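Local coordinates for protein acetylxylan esterase A (PDB 5X6S) that removes acetyl side groups from the backbone of acetylated xylans, as a secreted serine esterase that takes part in plant cell-wall breakdown, at residues 7-21 with 89-102. Residues are numbered along the deposited sequence; the frame is centred on the assembly and turned at random.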
# COMPACT_ATOMS: atom_id res chain seq x y z
N VAL A 7 -11.32 -12.10 17.08
CA VAL A 7 -11.98 -12.06 15.80
C VAL A 7 -11.72 -13.37 15.11
O VAL A 7 -10.58 -13.82 14.97
CB VAL A 7 -11.52 -10.86 14.92
CG1 VAL A 7 -12.17 -10.94 13.55
CG2 VAL A 7 -11.78 -9.53 15.64
N THR A 8 -12.79 -13.97 14.63
CA THR A 8 -12.75 -15.33 14.14
C THR A 8 -12.98 -15.47 12.68
O THR A 8 -12.61 -16.49 12.10
CB THR A 8 -13.74 -16.23 14.90
OG1 THR A 8 -13.57 -17.54 14.43
CG2 THR A 8 -15.13 -15.86 14.68
N ASP A 9 -13.57 -14.51 12.01
CA ASP A 9 -13.79 -14.76 10.56
C ASP A 9 -13.18 -13.63 9.77
O ASP A 9 -13.88 -12.74 9.26
CB ASP A 9 -15.31 -14.89 10.33
CG ASP A 9 -15.69 -15.14 8.86
OD1 ASP A 9 -15.26 -16.18 8.30
OD2 ASP A 9 -16.45 -14.29 8.28
N PHE A 10 -11.86 -13.62 9.67
CA PHE A 10 -11.19 -12.44 9.11
C PHE A 10 -10.64 -12.70 7.72
O PHE A 10 -9.90 -11.87 7.19
CB PHE A 10 -10.07 -11.96 10.04
CG PHE A 10 -9.08 -13.02 10.39
CD1 PHE A 10 -8.02 -13.29 9.54
CD2 PHE A 10 -9.22 -13.77 11.57
CE1 PHE A 10 -7.10 -14.31 9.84
CE2 PHE A 10 -8.30 -14.79 11.88
CZ PHE A 10 -7.23 -15.02 11.06
N GLY A 11 -10.94 -13.88 7.15
CA GLY A 11 -10.46 -14.26 5.85
C GLY A 11 -9.75 -15.59 5.90
O GLY A 11 -9.79 -16.26 6.93
N ASP A 12 -9.09 -15.97 4.82
CA ASP A 12 -8.49 -17.30 4.72
C ASP A 12 -7.46 -17.54 5.85
O ASP A 12 -6.61 -16.69 6.13
CB ASP A 12 -7.83 -17.52 3.39
CG ASP A 12 -8.86 -17.63 2.24
OD1 ASP A 12 -10.07 -17.84 2.55
OD2 ASP A 12 -8.44 -17.52 1.06
N ASN A 13 -7.58 -18.69 6.51
CA ASN A 13 -6.78 -18.94 7.70
C ASN A 13 -6.55 -20.44 7.89
O ASN A 13 -6.84 -20.95 8.94
CB ASN A 13 -7.44 -18.27 8.91
CG ASN A 13 -6.63 -18.41 10.21
OD1 ASN A 13 -5.39 -18.52 10.18
ND2 ASN A 13 -7.32 -18.42 11.34
N PRO A 14 -5.98 -21.11 6.87
CA PRO A 14 -5.87 -22.58 6.95
C PRO A 14 -4.98 -23.07 8.11
O PRO A 14 -5.23 -24.15 8.63
CB PRO A 14 -5.34 -22.96 5.56
CG PRO A 14 -4.62 -21.78 5.07
CD PRO A 14 -5.43 -20.59 5.59
N THR A 15 -4.03 -22.25 8.59
CA THR A 15 -3.21 -22.66 9.71
C THR A 15 -3.79 -22.25 11.04
O THR A 15 -3.18 -22.46 12.09
CB THR A 15 -1.74 -22.17 9.57
OG1 THR A 15 -1.66 -20.75 9.69
CG2 THR A 15 -1.09 -22.70 8.27
N ASN A 16 -5.00 -21.71 11.04
CA ASN A 16 -5.72 -21.47 12.28
C ASN A 16 -5.05 -20.55 13.31
O ASN A 16 -5.15 -20.74 14.54
CB ASN A 16 -6.14 -22.80 12.90
CG ASN A 16 -7.38 -22.66 13.73
OD1 ASN A 16 -8.32 -21.90 13.38
ND2 ASN A 16 -7.44 -23.42 14.82
N VAL A 17 -4.39 -19.51 12.80
CA VAL A 17 -3.83 -18.48 13.66
C VAL A 17 -4.97 -17.75 14.39
O VAL A 17 -6.01 -17.47 13.77
CB VAL A 17 -2.98 -17.48 12.81
CG1 VAL A 17 -2.26 -16.49 13.68
CG2 VAL A 17 -2.02 -18.24 11.92
N GLY A 18 -4.79 -17.40 15.67
CA GLY A 18 -5.80 -16.57 16.38
C GLY A 18 -5.64 -15.08 16.10
O GLY A 18 -4.53 -14.62 15.85
N MET A 19 -6.73 -14.32 16.14
CA MET A 19 -6.67 -12.90 15.96
C MET A 19 -7.34 -12.20 17.14
O MET A 19 -8.50 -12.49 17.43
CB MET A 19 -7.39 -12.48 14.68
CG MET A 19 -7.46 -10.99 14.51
SD MET A 19 -8.28 -10.50 13.01
CE MET A 19 -8.37 -8.73 13.21
N TYR A 20 -6.60 -11.35 17.82
CA TYR A 20 -7.16 -10.51 18.88
C TYR A 20 -6.85 -9.08 18.57
O TYR A 20 -5.73 -8.75 18.15
CB TYR A 20 -6.62 -10.87 20.26
CG TYR A 20 -6.89 -12.32 20.65
CD1 TYR A 20 -6.11 -13.34 20.16
CD2 TYR A 20 -7.93 -12.65 21.48
CE1 TYR A 20 -6.31 -14.67 20.53
CE2 TYR A 20 -8.16 -13.97 21.86
CZ TYR A 20 -7.35 -14.97 21.38
OH TYR A 20 -7.59 -16.28 21.68
N ILE A 21 -7.81 -8.19 18.79
CA ILE A 21 -7.58 -6.76 18.60
C ILE A 21 -7.91 -5.91 19.81
O ILE A 21 -8.86 -6.20 20.56
CB ILE A 21 -8.34 -6.18 17.39
CG1 ILE A 21 -9.85 -6.31 17.56
CG2 ILE A 21 -7.95 -6.93 16.15
CD1 ILE A 21 -10.60 -5.56 16.42
N GLY A 89 -0.21 -19.07 2.04
CA GLY A 89 -1.20 -19.72 2.93
C GLY A 89 -0.73 -20.03 4.33
O GLY A 89 -1.47 -20.63 5.13
N GLY A 90 0.52 -19.67 4.64
CA GLY A 90 1.07 -19.93 5.97
C GLY A 90 0.64 -18.91 7.01
O GLY A 90 -0.20 -18.03 6.70
N ASN A 91 1.18 -18.99 8.23
CA ASN A 91 0.89 -18.06 9.30
C ASN A 91 0.95 -16.62 8.82
O ASN A 91 0.12 -15.81 9.16
CB ASN A 91 1.87 -18.13 10.47
CG ASN A 91 1.75 -19.35 11.37
OD1 ASN A 91 2.58 -19.53 12.20
ND2 ASN A 91 0.73 -20.15 11.22
N SER A 92 1.96 -16.31 8.04
CA SER A 92 2.14 -14.94 7.56
C SER A 92 0.95 -14.40 6.74
O SER A 92 0.55 -13.21 6.88
CB SER A 92 3.45 -14.83 6.81
OG SER A 92 3.55 -15.81 5.78
N ASN A 93 0.40 -15.27 5.90
CA ASN A 93 -0.79 -15.00 5.11
C ASN A 93 -2.00 -14.70 6.02
O ASN A 93 -2.74 -13.79 5.78
CB ASN A 93 -1.08 -16.18 4.19
CG ASN A 93 -1.84 -15.82 2.92
OD1 ASN A 93 -1.69 -16.48 1.91
ND2 ASN A 93 -2.61 -14.77 2.95
N SER A 94 -2.15 -15.47 7.09
CA SER A 94 -3.17 -15.21 8.05
C SER A 94 -3.06 -13.83 8.66
O SER A 94 -4.07 -13.12 8.74
CB SER A 94 -3.13 -16.30 9.13
OG SER A 94 -3.58 -17.54 8.59
N ILE A 95 -1.85 -13.45 9.09
CA ILE A 95 -1.63 -12.14 9.68
C ILE A 95 -2.00 -11.03 8.69
O ILE A 95 -2.65 -10.02 9.05
CB ILE A 95 -0.17 -11.99 10.18
CG1 ILE A 95 0.09 -12.98 11.35
CG2 ILE A 95 0.09 -10.56 10.64
CD1 ILE A 95 1.54 -12.97 11.82
N ALA A 96 -1.63 -11.22 7.43
CA ALA A 96 -1.99 -10.29 6.36
C ALA A 96 -3.51 -10.06 6.31
O ALA A 96 -3.98 -8.90 6.22
CB ALA A 96 -1.50 -10.79 5.05
N ASN A 97 -4.28 -11.15 6.36
CA ASN A 97 -5.72 -11.09 6.33
C ASN A 97 -6.35 -10.40 7.55
O ASN A 97 -7.40 -9.73 7.45
CB ASN A 97 -6.29 -12.49 6.07
CG ASN A 97 -5.95 -13.01 4.69
OD1 ASN A 97 -5.63 -12.24 3.79
ND2 ASN A 97 -5.97 -14.33 4.52
N MET A 98 -5.71 -10.52 8.71
CA MET A 98 -6.14 -9.79 9.89
C MET A 98 -6.05 -8.28 9.64
O MET A 98 -6.93 -7.49 10.05
CB MET A 98 -5.24 -10.11 11.08
CG MET A 98 -5.31 -11.52 11.54
SD MET A 98 -4.16 -11.89 12.87
CE MET A 98 -3.98 -13.64 12.72
N VAL A 99 -4.96 -7.87 9.00
CA VAL A 99 -4.76 -6.50 8.63
C VAL A 99 -5.88 -5.98 7.74
O VAL A 99 -6.51 -4.95 8.03
CB VAL A 99 -3.34 -6.25 8.04
CG1 VAL A 99 -3.26 -4.90 7.32
CG2 VAL A 99 -2.33 -6.35 9.13
N THR A 100 -6.13 -6.68 6.63
CA THR A 100 -7.06 -6.17 5.65
C THR A 100 -8.48 -6.15 6.20
O THR A 100 -9.24 -5.23 5.89
CB THR A 100 -6.98 -6.94 4.33
OG1 THR A 100 -7.39 -8.30 4.55
CG2 THR A 100 -5.53 -6.84 3.72
N TRP A 101 -8.81 -7.14 7.04
CA TRP A 101 -10.13 -7.21 7.70
C TRP A 101 -10.32 -5.97 8.59
O TRP A 101 -11.38 -5.35 8.56
CB TRP A 101 -10.27 -8.46 8.56
CG TRP A 101 -11.61 -8.62 9.22
CD1 TRP A 101 -12.75 -9.20 8.68
CD2 TRP A 101 -11.99 -8.12 10.49
NE1 TRP A 101 -13.78 -9.12 9.56
CE2 TRP A 101 -13.35 -8.47 10.69
CE3 TRP A 101 -11.32 -7.42 11.49
CZ2 TRP A 101 -14.03 -8.14 11.85
CZ3 TRP A 101 -11.98 -7.11 12.63
CH2 TRP A 101 -13.34 -7.45 12.80
N THR A 102 -9.28 -5.62 9.34
CA THR A 102 -9.33 -4.52 10.28
C THR A 102 -9.42 -3.17 9.53
O THR A 102 -10.20 -2.27 9.95
CB THR A 102 -8.10 -4.53 11.21
OG1 THR A 102 -8.04 -5.79 11.91
CG2 THR A 102 -8.12 -3.37 12.22
O HOH W 1 -16.09 -11.06 9.11
O HOH W 2 -9.42 -9.92 5.28
O HOH W 3 -6.78 -14.66 1.28
O HOH W 4 -2.77 -19.71 7.45
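Val7 lays CG1 over the six-membered ring of Trp101, 3.7 Å from its centroid and 10° off the normal, a CH-pi contact suited to a branched side chain on a broad indole. Phe10 touches the five-membered ring off-centre through CB, while its own ring takes Met98 CG over one face. With CG placed between its backbone N and carbonyl carbon (chi1 55°), that phenyl lies alongside Met98. The long, unbranched chains of Met19 and Met98 run alongside each other, head to tail, with Met19 SD 3.5 Å from Met98 CG; the methyl of Met19 reaches on to Trp101. All this packs helix 91-106 against strand 18-23 and the loop joining it to edge strand 3-7, on one side of the central sheet of an alpha/beta-hydrolase fold. Toward the helix start, asparagine amides supply N-H donors to the loop's oxygens. Asn97 ND2 donates to Asp12 O, 2.9 Å away, which lies in the Asn97 amide plane and receives the N-H on a lone pair; Asn91 ND2 donates to Thr15 OG1. Short Ser94 keeps its hydroxyl close to the helix, where OG gives to Asn13 OD1 (2.6 Å) and takes from a water shared with Thr15 N and Gly89 O. Asn13 OD1 also accepts from Val17 N, and ND2 donates to Val17 O, bridging the type I turn Asn13-Asn16 to Val17 just after it. Another water links Asp9 O to Trp101 NE1.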